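Peptidoglycan recognition protein SA CG11709-PA (Drosophila melanogaster, PDB 1SXR) binds peptidoglycan of Gram-positive bacteria as a secreted pattern recognition receptor and activates the Toll pathway in innate immunity. Local coordinates at residues A[78-83]-A[107-112]; A[38-43]-A[157-162]. All coordinates share one frame; numbering follows the deposited sequence.

Contact 1: A[78-83]-A[107-112]; sequences FLIGND and TGIAFI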
loop_
_atom_site.group_PDB
_atom_site.type_symbol
_atom_site.label_atom_id
_atom_site.label_comp_id
_atom_site.label_asym_id
_atom_site.label_seq_id
_atom_site.Cartn_x
_atom_site.Cartn_y
_atom_site.Cartn_z
ATOM N N PHE A 78 0.984 -3.051 2.233
ATOM C CA PHE A 78 -0.375 -3.393 2.740
ATOM C C PHE A 78 -1.414 -3.128 1.689
ATOM O O PHE A 78 -1.232 -2.276 0.803
ATOM C CB PHE A 78 -0.712 -2.531 3.961
ATOM C CG PHE A 78 0.221 -2.782 5.114
ATOM C CD1 PHE A 78 0.068 -3.934 5.882
ATOM C CD2 PHE A 78 1.255 -1.906 5.390
ATOM C CE1 PHE A 78 0.959 -4.211 6.939
ATOM C CE2 PHE A 78 2.149 -2.176 6.431
ATOM C CZ PHE A 78 2.001 -3.320 7.201
ATOM N N LEU A 79 -2.544 -3.827 1.824
ATOM C CA LEU A 79 -3.695 -3.619 0.936
ATOM C C LEU A 79 -4.948 -3.494 1.794
ATOM O O LEU A 79 -5.019 -4.099 2.851
ATOM C CB LEU A 79 -3.876 -4.779 -0.062
ATOM C CG LEU A 79 -2.700 -5.110 -0.993
ATOM C CD1 LEU A 79 -1.778 -6.192 -0.371
ATOM C CD2 LEU A 79 -3.176 -5.508 -2.366
ATOM N N ILE A 80 -5.907 -2.686 1.370
ATOM C CA ILE A 80 -7.074 -2.440 2.215
ATOM C C ILE A 80 -8.324 -2.727 1.385
ATOM O O ILE A 80 -8.496 -2.153 0.301
ATOM C CB ILE A 80 -7.066 -0.995 2.693
ATOM C CG1 ILE A 80 -5.822 -0.719 3.546
ATOM C CG2 ILE A 80 -8.302 -0.713 3.537
ATOM C CD1 ILE A 80 -5.616 0.724 3.878
ATOM N N GLY A 81 -9.172 -3.628 1.882
ATOM C CA GLY A 81 -10.398 -3.999 1.180
ATOM C C GLY A 81 -11.608 -3.158 1.575
ATOM O O GLY A 81 -11.500 -2.285 2.433
ATOM N N ASN A 82 -12.745 -3.453 0.929
ATOM C CA ASN A 82 -13.977 -2.671 1.037
ATOM C C ASN A 82 -14.538 -2.698 2.455
ATOM O O ASN A 82 -15.203 -1.734 2.882
ATOM C CB ASN A 82 -15.078 -3.258 0.149
ATOM C CG ASN A 82 -14.916 -2.956 -1.309
ATOM O OD1 ASN A 82 -14.059 -2.189 -1.709
ATOM N ND2 ASN A 82 -15.755 -3.592 -2.130
ATOM N N ASP A 83 -14.321 -3.816 3.161
ATOM C CA ASP A 83 -14.828 -3.958 4.544
ATOM C C ASP A 83 -13.876 -3.307 5.538
ATOM O O ASP A 83 -14.112 -3.339 6.742
ATOM C CB ASP A 83 -14.991 -5.432 4.945
ATOM C CG ASP A 83 -16.233 -6.089 4.352
ATOM O OD1 ASP A 83 -16.982 -5.402 3.611
ATOM O OD2 ASP A 83 -16.540 -7.286 4.590
ATOM N N THR A 107 6.522 3.176 2.631
ATOM C CA THR A 107 5.553 2.125 2.834
ATOM C C THR A 107 4.446 2.327 1.827
ATOM O O THR A 107 3.828 3.380 1.841
ATOM C CB THR A 107 4.947 2.220 4.242
ATOM O OG1 THR A 107 5.996 2.086 5.205
ATOM C CG2 THR A 107 4.036 1.054 4.481
ATOM N N GLY A 108 4.221 1.344 0.946
ATOM C CA GLY A 108 3.200 1.445 -0.099
ATOM C C GLY A 108 1.906 0.803 0.368
ATOM O O GLY A 108 1.890 -0.375 0.794
ATOM N N ILE A 109 0.812 1.567 0.309
ATOM C CA ILE A 109 -0.494 1.064 0.753
ATOM C C ILE A 109 -1.447 1.161 -0.414
ATOM O O ILE A 109 -1.638 2.255 -0.962
ATOM C CB ILE A 109 -1.012 1.915 1.915
ATOM C CG1 ILE A 109 -0.046 1.849 3.103
ATOM C CG2 ILE A 109 -2.454 1.531 2.316
ATOM C CD1 ILE A 109 -0.423 2.823 4.225
ATOM N N ALA A 110 -2.038 0.026 -0.799
ATOM C CA ALA A 110 -2.978 0.025 -1.910
ATOM C C ALA A 110 -4.381 -0.198 -1.407
ATOM O O ALA A 110 -4.641 -1.167 -0.690
ATOM C CB ALA A 110 -2.613 -1.050 -2.936
ATOM N N PHE A 111 -5.288 0.675 -1.848
ATOM C CA PHE A 111 -6.701 0.375 -1.737
ATOM C C PHE A 111 -7.100 -0.608 -2.834
ATOM O O PHE A 111 -6.821 -0.361 -4.024
ATOM C CB PHE A 111 -7.476 1.664 -1.885
ATOM C CG PHE A 111 -7.329 2.559 -0.685
ATOM C CD1 PHE A 111 -8.159 2.413 0.435
ATOM C CD2 PHE A 111 -6.340 3.539 -0.661
ATOM C CE1 PHE A 111 -8.004 3.252 1.539
ATOM C CE2 PHE A 111 -6.188 4.384 0.454
ATOM C CZ PHE A 111 -7.037 4.239 1.549
ATOM N N ILE A 112 -7.725 -1.727 -2.441
ATOM C CA ILE A 112 -8.155 -2.719 -3.425
ATOM C C ILE A 112 -9.365 -2.180 -4.214
ATOM O O ILE A 112 -10.422 -1.902 -3.630
ATOM C CB ILE A 112 -8.511 -4.053 -2.747
ATOM C CG1 ILE A 112 -7.285 -4.590 -1.993
ATOM C CG2 ILE A 112 -9.047 -5.042 -3.789
ATOM C CD1 ILE A 112 -7.579 -5.853 -1.159
HETATM O O HOH W 1 -10.549 -0.583 -0.942
#

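Contact 2: A[38-43]-A[157-162]; sequences VVIHHT and QSPGLT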
loop_
_atom_site.group_PDB
_atom_site.type_symbol
_atom_site.label_atom_id
_atom_site.label_comp_id
_atom_site.label_asym_id
_atom_site.label_seq_id
_atom_site.Cartn_x
_atom_site.Cartn_y
_atom_site.Cartn_z
ATOM N N VAL A 38 4.965 7.513 2.949
ATOM C CA VAL A 38 3.867 6.572 2.686
ATOM C C VAL A 38 3.337 6.891 1.294
ATOM O O VAL A 38 3.032 8.044 0.987
ATOM C CB VAL A 38 2.747 6.756 3.711
ATOM C CG1 VAL A 38 1.551 5.891 3.362
ATOM C CG2 VAL A 38 3.268 6.443 5.102
ATOM N N VAL A 39 3.254 5.874 0.433
ATOM C CA VAL A 39 2.775 6.066 -0.933
ATOM C C VAL A 39 1.417 5.378 -1.088
ATOM O O VAL A 39 1.298 4.171 -0.827
ATOM C CB VAL A 39 3.718 5.456 -1.979
ATOM C CG1 VAL A 39 3.259 5.923 -3.384
ATOM C CG2 VAL A 39 5.177 5.868 -1.667
ATOM N N ILE A 40 0.403 6.125 -1.527
ATOM C CA ILE A 40 -0.936 5.560 -1.704
ATOM C C ILE A 40 -1.163 5.164 -3.165
ATOM O O ILE A 40 -0.846 5.915 -4.100
ATOM C CB ILE A 40 -2.040 6.579 -1.278
ATOM C CG1 ILE A 40 -1.865 7.039 0.176
ATOM C CG2 ILE A 40 -3.433 5.956 -1.469
ATOM C CD1 ILE A 40 -1.759 5.898 1.157
ATOM N N HIS A 41 -1.712 3.961 -3.319
ATOM C CA HIS A 41 -1.988 3.349 -4.624
ATOM C C HIS A 41 -3.400 2.790 -4.629
ATOM O O HIS A 41 -4.038 2.650 -3.594
ATOM C CB HIS A 41 -1.014 2.189 -4.865
ATOM C CG HIS A 41 0.315 2.627 -5.377
ATOM N ND1 HIS A 41 0.496 3.059 -6.673
ATOM C CD2 HIS A 41 1.534 2.700 -4.777
ATOM C CE1 HIS A 41 1.768 3.378 -6.855
ATOM N NE2 HIS A 41 2.420 3.171 -5.718
ATOM N N HIS A 42 -3.885 2.470 -5.825
ATOM C CA HIS A 42 -5.016 1.548 -5.957
ATOM C C HIS A 42 -4.592 0.364 -6.785
ATOM O O HIS A 42 -3.593 0.459 -7.506
ATOM C CB HIS A 42 -6.294 2.240 -6.474
ATOM C CG HIS A 42 -6.320 2.645 -7.935
ATOM N ND1 HIS A 42 -5.230 2.669 -8.783
ATOM C CD2 HIS A 42 -7.361 3.136 -8.654
ATOM C CE1 HIS A 42 -5.606 3.144 -9.965
ATOM N NE2 HIS A 42 -6.894 3.422 -9.907
ATOM N N THR A 43 -5.318 -0.758 -6.672
ATOM C CA THR A 43 -4.895 -1.958 -7.395
ATOM C C THR A 43 -5.484 -2.065 -8.790
ATOM O O THR A 43 -5.008 -2.878 -9.586
ATOM C CB THR A 43 -5.272 -3.246 -6.669
ATOM O OG1 THR A 43 -6.688 -3.302 -6.483
ATOM C CG2 THR A 43 -4.677 -3.264 -5.232
ATOM N N GLN A 157 -1.487 6.505 -13.067
ATOM C CA GLN A 157 -2.702 7.177 -12.654
ATOM C C GLN A 157 -3.049 6.830 -11.216
ATOM O O GLN A 157 -3.872 7.478 -10.594
ATOM C CB GLN A 157 -3.888 6.781 -13.537
ATOM C CG GLN A 157 -3.726 7.076 -15.023
ATOM C CD GLN A 157 -5.069 7.214 -15.739
ATOM O OE1 GLN A 157 -6.134 7.171 -15.106
ATOM N NE2 GLN A 157 -5.022 7.397 -17.046
ATOM N N SER A 158 -2.420 5.776 -10.697
ATOM C CA SER A 158 -2.688 5.322 -9.331
ATOM C C SER A 158 -2.402 6.456 -8.337
ATOM O O SER A 158 -1.372 7.128 -8.465
ATOM C CB SER A 158 -1.778 4.112 -9.064
ATOM O OG SER A 158 -1.979 3.586 -7.785
ATOM N N PRO A 159 -3.238 6.678 -7.317
ATOM C CA PRO A 159 -4.357 5.826 -6.891
ATOM C C PRO A 159 -5.725 6.149 -7.474
ATOM O O PRO A 159 -6.742 5.746 -6.886
ATOM C CB PRO A 159 -4.451 6.142 -5.399
ATOM C CG PRO A 159 -4.093 7.633 -5.321
ATOM C CD PRO A 159 -3.025 7.816 -6.383
ATOM N N GLY A 160 -5.748 6.850 -8.605
ATOM C CA GLY A 160 -7.014 7.246 -9.240
ATOM C C GLY A 160 -7.328 8.673 -8.826
ATOM O O GLY A 160 -7.195 9.008 -7.669
ATOM N N LEU A 161 -7.784 9.505 -9.772
ATOM C CA LEU A 161 -8.015 10.933 -9.492
ATOM C C LEU A 161 -8.925 11.208 -8.300
ATOM O O LEU A 161 -8.639 12.080 -7.491
ATOM C CB LEU A 161 -8.599 11.628 -10.718
ATOM C CG LEU A 161 -8.750 13.146 -10.573
ATOM C CD1 LEU A 161 -7.419 13.768 -10.172
ATOM C CD2 LEU A 161 -9.270 13.755 -11.882
ATOM N N THR A 162 -10.026 10.479 -8.190
ATOM C CA THR A 162 -10.968 10.727 -7.097
ATOM C C THR A 162 -10.334 10.452 -5.733
ATOM O O THR A 162 -10.509 11.196 -4.760
ATOM C CB THR A 162 -12.242 9.918 -7.289
ATOM O OG1 THR A 162 -12.930 10.412 -8.453
ATOM C CG2 THR A 162 -13.215 10.176 -6.143
#

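Contact 1: A[78-83]-A[107-112]
F78, L79 and I80 pair with I109, A110 and F111 as parallel neighbours in the mixed central sheet of the peptidoglycan-recognition (amidase 2) fold, the two strand segments crossing at -23°. The hydrogen bonds run alternately. F78 N donates to G108 O, A110 N to F78 O, I80 N to A110 O and I112 N to I80 O. The L79 CA-H also points at A110 O (CA to O 3.1 Å), which therefore receives two contacts.

The side chains divide between the two faces. F78, I80, I109 and F111 share one face. There CD1 of I80, at the end of an extended chain (chi2 171°), reaches I109 CG2 at 3.6 Å and lies 4.2 Å from F111 CE1. Helix 122-137 packs on this cluster through A124, A128 and L132. The F78 ring has CG2 of T107 at its edge, 4.2 Å from CD2, and meets W92 edge-to-face.

L79 and A110 lie on the other face, where L58 and M61 of helix 50-67 touch L79. Past the strand end, CG1 of I112 packs against L79 CB at 3.9 Å. One water donates to both I80 O (2.9 Å) and I112 O (3.0 Å).

Contact 2: A[38-43]-A[157-162]
S158 OG stands anti to its backbone N (chi1 -179°), and the H41 ring swings back beside its own backbone N (chi1 -82°), so that hydroxyl and ring edge meet. S158 OG lies in the plane of the H41 ring, 2.8 Å from ND1, in a hydrogen bond that either partner could donate. The same OG accepts the backbone N-H of H42 at 3.0 Å. Two bonds thus grip the hydroxyl at the end of strand 35-42. The other ring nitrogen, H41 NE2, is hydrogen-bonded to T99 OG1, so both nitrogens help fix the rotation of the imidazole.

H42 takes the crowded position, CG between N and the carbonyl carbon (chi1 73°). This lays one face of its ring against the turn. P159 O sits 3.1 Å above the ring plane toward the rim, and G160 N lies over the centre. An alanine here would lack the ring and would probably leave a gap over the P159-G160 peptide. Both P159 O and H42 NE2 are buried without a polar partner in the model.

The peptide before P159 is cis. P159 CB packs on H41 C at 3.6 Å and lies 4.1 Å from I40 CG2. G160 is the N-cap of helix 161-167. S158 N is hydrogen-bonded to T156 OG1; T156 is inferred to contact peptidoglycan. The H41-S158 pair probably corresponds to part of the zinc site of catalytic amidase relatives, where a cysteine replaces the serine.

After the short strand 14-15 and helix 17-20, the chain forms strand 35-42, whose end carries segment 38-43. It then passes through helix 50-67 to strand 78-80. Contact 1 closes a short loop of 23 residues, without helix, when 107-112 comes back beside 78-83. The chain continues through helix 122-137 and strand 145-149. Only then does 157-162 return to 38-43, so contact 2 closes a much longer loop that encloses contact 1. The two loops nest and do not cross. Strands 106-111 and 35-42 are sheet neighbours. I109 N lies 2.9 Å from V39 O, a probable hydrogen bond. Contact 1 thus joins strands within the sheet, while contact 2 ties its 35-42 strand to the turn before helix 161-167.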